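Local coordinates for putative oxidoreductase (Klebsiella pneumoniae subsp. pneumoniae MGH 78578, PDB 3E82), which probably acts as a nucleotide-dependent oxidoreductase of the Gfo/Idh/MocA family, with an NAD-binding Rossmann-fold domain and a C-terminal alpha/beta domain, at residues B[317-320]-B[321-324]; B[348-351]-B[352-355]. All blocks are in the same frame, centred on the assembly; numbering follows the deposited sequence.

Contact 1 (B[317-320]-B[321-324])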
loop_
_atom_site.group_PDB
_atom_site.type_symbol
_atom_site.label_atom_id
_atom_site.label_comp_id
_atom_site.label_asym_id
_atom_site.label_seq_id
_atom_site.Cartn_x
_atom_site.Cartn_y
_atom_site.Cartn_z
ATOM N N PRO B 317 -0.342 -27.736 -15.780
ATOM C CA PRO B 317 -0.743 -26.325 -15.690
ATOM C C PRO B 317 -0.128 -25.610 -14.487
ATOM O O PRO B 317 0.041 -24.386 -14.495
ATOM C CB PRO B 317 -2.263 -26.403 -15.604
ATOM C CG PRO B 317 -2.475 -27.691 -14.838
ATOM C CD PRO B 317 -1.484 -28.629 -15.512
ATOM N N VAL B 318 0.207 -26.372 -13.452
ATOM C CA VAL B 318 0.802 -25.794 -12.260
ATOM C C VAL B 318 1.963 -26.662 -11.806
ATOM O O VAL B 318 1.825 -27.462 -10.885
ATOM C CB VAL B 318 -0.220 -25.701 -11.114
ATOM C CG1 VAL B 318 0.418 -25.018 -9.896
ATOM C CG2 VAL B 318 -1.463 -24.955 -11.588
ATOM N N PRO B 319 3.118 -26.537 -12.473
ATOM C CA PRO B 319 4.286 -27.339 -12.090
ATOM C C PRO B 319 4.705 -27.025 -10.658
ATOM O O PRO B 319 4.585 -25.886 -10.192
ATOM C CB PRO B 319 5.334 -26.943 -13.122
ATOM C CG PRO B 319 4.917 -25.545 -13.516
ATOM C CD PRO B 319 3.424 -25.669 -13.620
ATOM N N PRO B 320 5.197 -28.040 -9.936
ATOM C CA PRO B 320 5.621 -27.861 -8.545
ATOM C C PRO B 320 6.626 -26.741 -8.276
ATOM O O PRO B 320 6.601 -26.129 -7.205
ATOM C CB PRO B 320 6.141 -29.250 -8.150
ATOM C CG PRO B 320 6.532 -29.888 -9.458
ATOM C CD PRO B 320 5.469 -29.412 -10.417
ATOM N N VAL B 321 7.502 -26.467 -9.235
ATOM C CA VAL B 321 8.483 -25.404 -9.057
ATOM C C VAL B 321 7.807 -24.028 -8.890
ATOM O O VAL B 321 8.367 -23.121 -8.267
ATOM C CB VAL B 321 9.477 -25.356 -10.240
ATOM C CG1 VAL B 321 8.777 -24.896 -11.512
ATOM C CG2 VAL B 321 10.641 -24.452 -9.891
ATOM N N GLU B 322 6.602 -23.883 -9.438
ATOM C CA GLU B 322 5.881 -22.626 -9.314
ATOM C C GLU B 322 5.333 -22.505 -7.906
ATOM O O GLU B 322 5.186 -21.402 -7.389
ATOM C CB GLU B 322 4.747 -22.538 -10.338
ATOM C CG GLU B 322 5.244 -22.637 -11.769
ATOM C CD GLU B 322 4.200 -22.251 -12.796
ATOM O OE1 GLU B 322 2.988 -22.296 -12.486
ATOM O OE2 GLU B 322 4.601 -21.910 -13.926
ATOM N N ALA B 323 5.028 -23.639 -7.285
ATOM C CA ALA B 323 4.533 -23.631 -5.916
ATOM C C ALA B 323 5.730 -23.340 -5.014
ATOM O O ALA B 323 5.597 -22.681 -3.983
ATOM C CB ALA B 323 3.910 -24.981 -5.558
ATOM N N LEU B 324 6.899 -23.834 -5.413
ATOM C CA LEU B 324 8.130 -23.606 -4.657
ATOM C C LEU B 324 8.463 -22.101 -4.665
ATOM O O LEU B 324 8.940 -21.549 -3.668
ATOM C CB LEU B 324 9.286 -24.396 -5.289
ATOM C CG LEU B 324 10.657 -24.338 -4.593
ATOM C CD1 LEU B 324 10.618 -25.157 -3.312
ATOM C CD2 LEU B 324 11.744 -24.886 -5.526
HETATM O O HOH W 1 2.409 -22.524 -15.843
#
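Pro319 and Glu322 make the close side-chain contact where the chain turns into helix 320-339. The proline CG lies 3.4 Å from Glu322 CG, and its CD 3.6 Å from Glu322 OE1, so the acid's aliphatic stem and the carbon of its head cross the CG-CD side of the pyrrolidine ring obliquely. CG of Glu322 is anti to its carbonyl carbon (chi1 -60°) and the chain continues extended, which carries the carboxylate back over the loop. There OE1 meets Arg128 in a salt bridge, which probably holds the carboxylate at this place. The backbone is held by short bonds as well. Glu322 N donates to Pro319 O at 2.9 Å, arriving 45° above the carbonyl plane, whereas Leu324 N reaches Pro320 O at 2.9 Å within that carbonyl's plane; the bond from Ala323 N to Pro320 O is weak. Packing is looser on the two flanks. Pro319 CB comes no nearer to Val321 CG1 than 4.3 Å, and beside Pro317 a water bridges the segments, donating to Pro317 O and, at 3.0 Å, to Glu322 OE2. Proline suits such a helix-initiating turn, because the N-H groups of a first turn have no carbonyl partner inside the helix; here the turn leads into helix 320-339 of the C-terminal alpha/beta domain.

Contact 2 (B[348-351]-B[352-355])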
loop_
_atom_site.group_PDB
_atom_site.type_symbol
_atom_site.label_atom_id
_atom_site.label_comp_id
_atom_site.label_asym_id
_atom_site.label_seq_id
_atom_site.Cartn_x
_atom_site.Cartn_y
_atom_site.Cartn_z
ATOM N N SER B 348 17.419 -21.914 -6.524
ATOM C CA SER B 348 18.643 -22.202 -7.256
ATOM C C SER B 348 18.602 -21.655 -8.683
ATOM O O SER B 348 17.555 -21.231 -9.172
ATOM C CB SER B 348 18.870 -23.708 -7.300
ATOM O OG SER B 348 17.860 -24.341 -8.058
ATOM N N ASP B 349 19.748 -21.666 -9.351
ATOM C CA ASP B 349 19.818 -21.175 -10.719
ATOM C C ASP B 349 18.958 -22.010 -11.651
ATOM O O ASP B 349 18.300 -21.477 -12.539
ATOM C CB ASP B 349 21.264 -21.180 -11.200
ATOM C CG ASP B 349 22.102 -20.137 -10.501
ATOM O OD1 ASP B 349 21.925 -18.936 -10.796
ATOM O OD2 ASP B 349 22.926 -20.516 -9.643
ATOM N N ASP B 350 18.956 -23.322 -11.447
ATOM C CA ASP B 350 18.157 -24.198 -12.289
ATOM C C ASP B 350 16.662 -23.968 -12.052
ATOM O O ASP B 350 15.853 -24.086 -12.975
ATOM C CB ASP B 350 18.524 -25.665 -12.037
ATOM C CG ASP B 350 19.970 -25.978 -12.409
ATOM O OD1 ASP B 350 20.543 -25.252 -13.256
ATOM O OD2 ASP B 350 20.532 -26.955 -11.864
ATOM N N GLU B 351 16.294 -23.641 -10.818
ATOM C CA GLU B 351 14.893 -23.385 -10.513
ATOM C C GLU B 351 14.480 -22.072 -11.182
ATOM O O GLU B 351 13.384 -21.962 -11.733
ATOM C CB GLU B 351 14.684 -23.332 -8.994
ATOM C CG GLU B 351 14.821 -24.712 -8.350
ATOM C CD GLU B 351 14.964 -24.678 -6.841
ATOM O OE1 GLU B 351 15.237 -23.594 -6.278
ATOM O OE2 GLU B 351 14.821 -25.754 -6.217
ATOM N N ARG B 352 15.378 -21.095 -11.152
ATOM C CA ARG B 352 15.124 -19.797 -11.771
ATOM C C ARG B 352 15.024 -19.916 -13.286
ATOM O O ARG B 352 14.201 -19.245 -13.910
ATOM C CB ARG B 352 16.235 -18.816 -11.421
ATOM C CG ARG B 352 16.276 -18.424 -9.965
ATOM C CD ARG B 352 17.616 -17.795 -9.641
ATOM N NE ARG B 352 17.705 -17.370 -8.251
ATOM C CZ ARG B 352 17.030 -16.344 -7.749
ATOM N NH1 ARG B 352 16.219 -15.641 -8.530
ATOM N NH2 ARG B 352 17.166 -16.022 -6.466
ATOM N N ASN B 353 15.869 -20.759 -13.879
ATOM C CA ASN B 353 15.848 -20.954 -15.329
ATOM C C ASN B 353 14.491 -21.496 -15.712
ATOM O O ASN B 353 13.842 -21.004 -16.636
ATOM C CB ASN B 353 16.911 -21.963 -15.775
ATOM C CG ASN B 353 18.321 -21.468 -15.542
ATOM O OD1 ASN B 353 18.561 -20.265 -15.448
ATOM N ND2 ASN B 353 19.270 -22.400 -15.466
ATOM N N THR B 354 14.071 -22.526 -14.991
ATOM C CA THR B 354 12.787 -23.145 -15.244
ATOM C C THR B 354 11.693 -22.087 -15.107
ATOM O O THR B 354 10.765 -22.033 -15.911
ATOM C CB THR B 354 12.527 -24.282 -14.246
ATOM O OG1 THR B 354 13.638 -25.188 -14.251
ATOM C CG2 THR B 354 11.262 -25.032 -14.625
ATOM N N LEU B 355 11.819 -21.233 -14.097
ATOM C CA LEU B 355 10.831 -20.189 -13.860
ATOM C C LEU B 355 10.927 -19.039 -14.857
ATOM O O LEU B 355 9.904 -18.502 -15.278
ATOM C CB LEU B 355 10.966 -19.655 -12.431
ATOM C CG LEU B 355 10.621 -20.672 -11.339
ATOM C CD1 LEU B 355 11.063 -20.159 -9.979
ATOM C CD2 LEU B 355 9.120 -20.941 -11.363
#
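A capping box opens helix 349-356, and the first turn that follows is built on its successive carbonyls. At the N-cap, Ser348 OG accepts from Glu351 N at 3.2 Å, while in return Ser348 N donates to Glu351 OE1 at 2.8 Å, an N-H...O angle of 162°. The reciprocal bond meets the oxygen from above the carboxylate plane. CG of Glu351 stands anti to the carbonyl carbon, beside its own backbone N, and the extended chain brings the acid back to the serine. From the box onward, each of the four carbonyls from Ser348 to Glu351 takes the backbone N-H four residues ahead. Ser348 O receives Arg352 N and also lies against the arginine stem, 3.2 Å from CG. Asp350 O is gripped twice: Thr354 N at 3.1 Å and Thr354 OG1 at 2.8 Å approach from opposite faces of the carbonyl plane. With OG1 beside the backbone N (chi1 -53°), the hydroxyl folds back along the helix and gives its proton to that oxygen. Asn353 lays its amide carbon CG 3.0 Å from Asp349 O. Between Asp350 and Asn353, OD1 of the acid and ND2 of the amide stay 3.8 Å apart, and the side chains pass at a slant with the carboxylate and amide planes turned 50° from each other. Leu355 sets CG 3.1 Å from Glu351 O. The second oxygen of Glu351, OE2, forms a salt bridge with Arg108 of helix 104-116. Asp349 and Asp350 are exposed, while Leu355 packs on Val321 and Ala325 of helix 320-339, with Thr354 also touching Val321.

How the contacts relate
Along the chain, contact 1 comes first: the loop after helix 300-310 passes through 317-320 and becomes helix 320-339. Contact 2 follows in series, starting helix 349-356 near the C terminus. Each is a turn within continuous chain, so neither closes a long loop, and they neither nest nor cross. Their centres lie 12 Å apart, and they meet directly: Leu324 CD2 is 3.3 Å from Glu351 OE2, and Val321 CG2 is 4.1 Å from Glu351 O. The short final helix thereby packs on the start of helix 320-339, while Leu324 also touches Arg108 on helix 104-116, joining three helices.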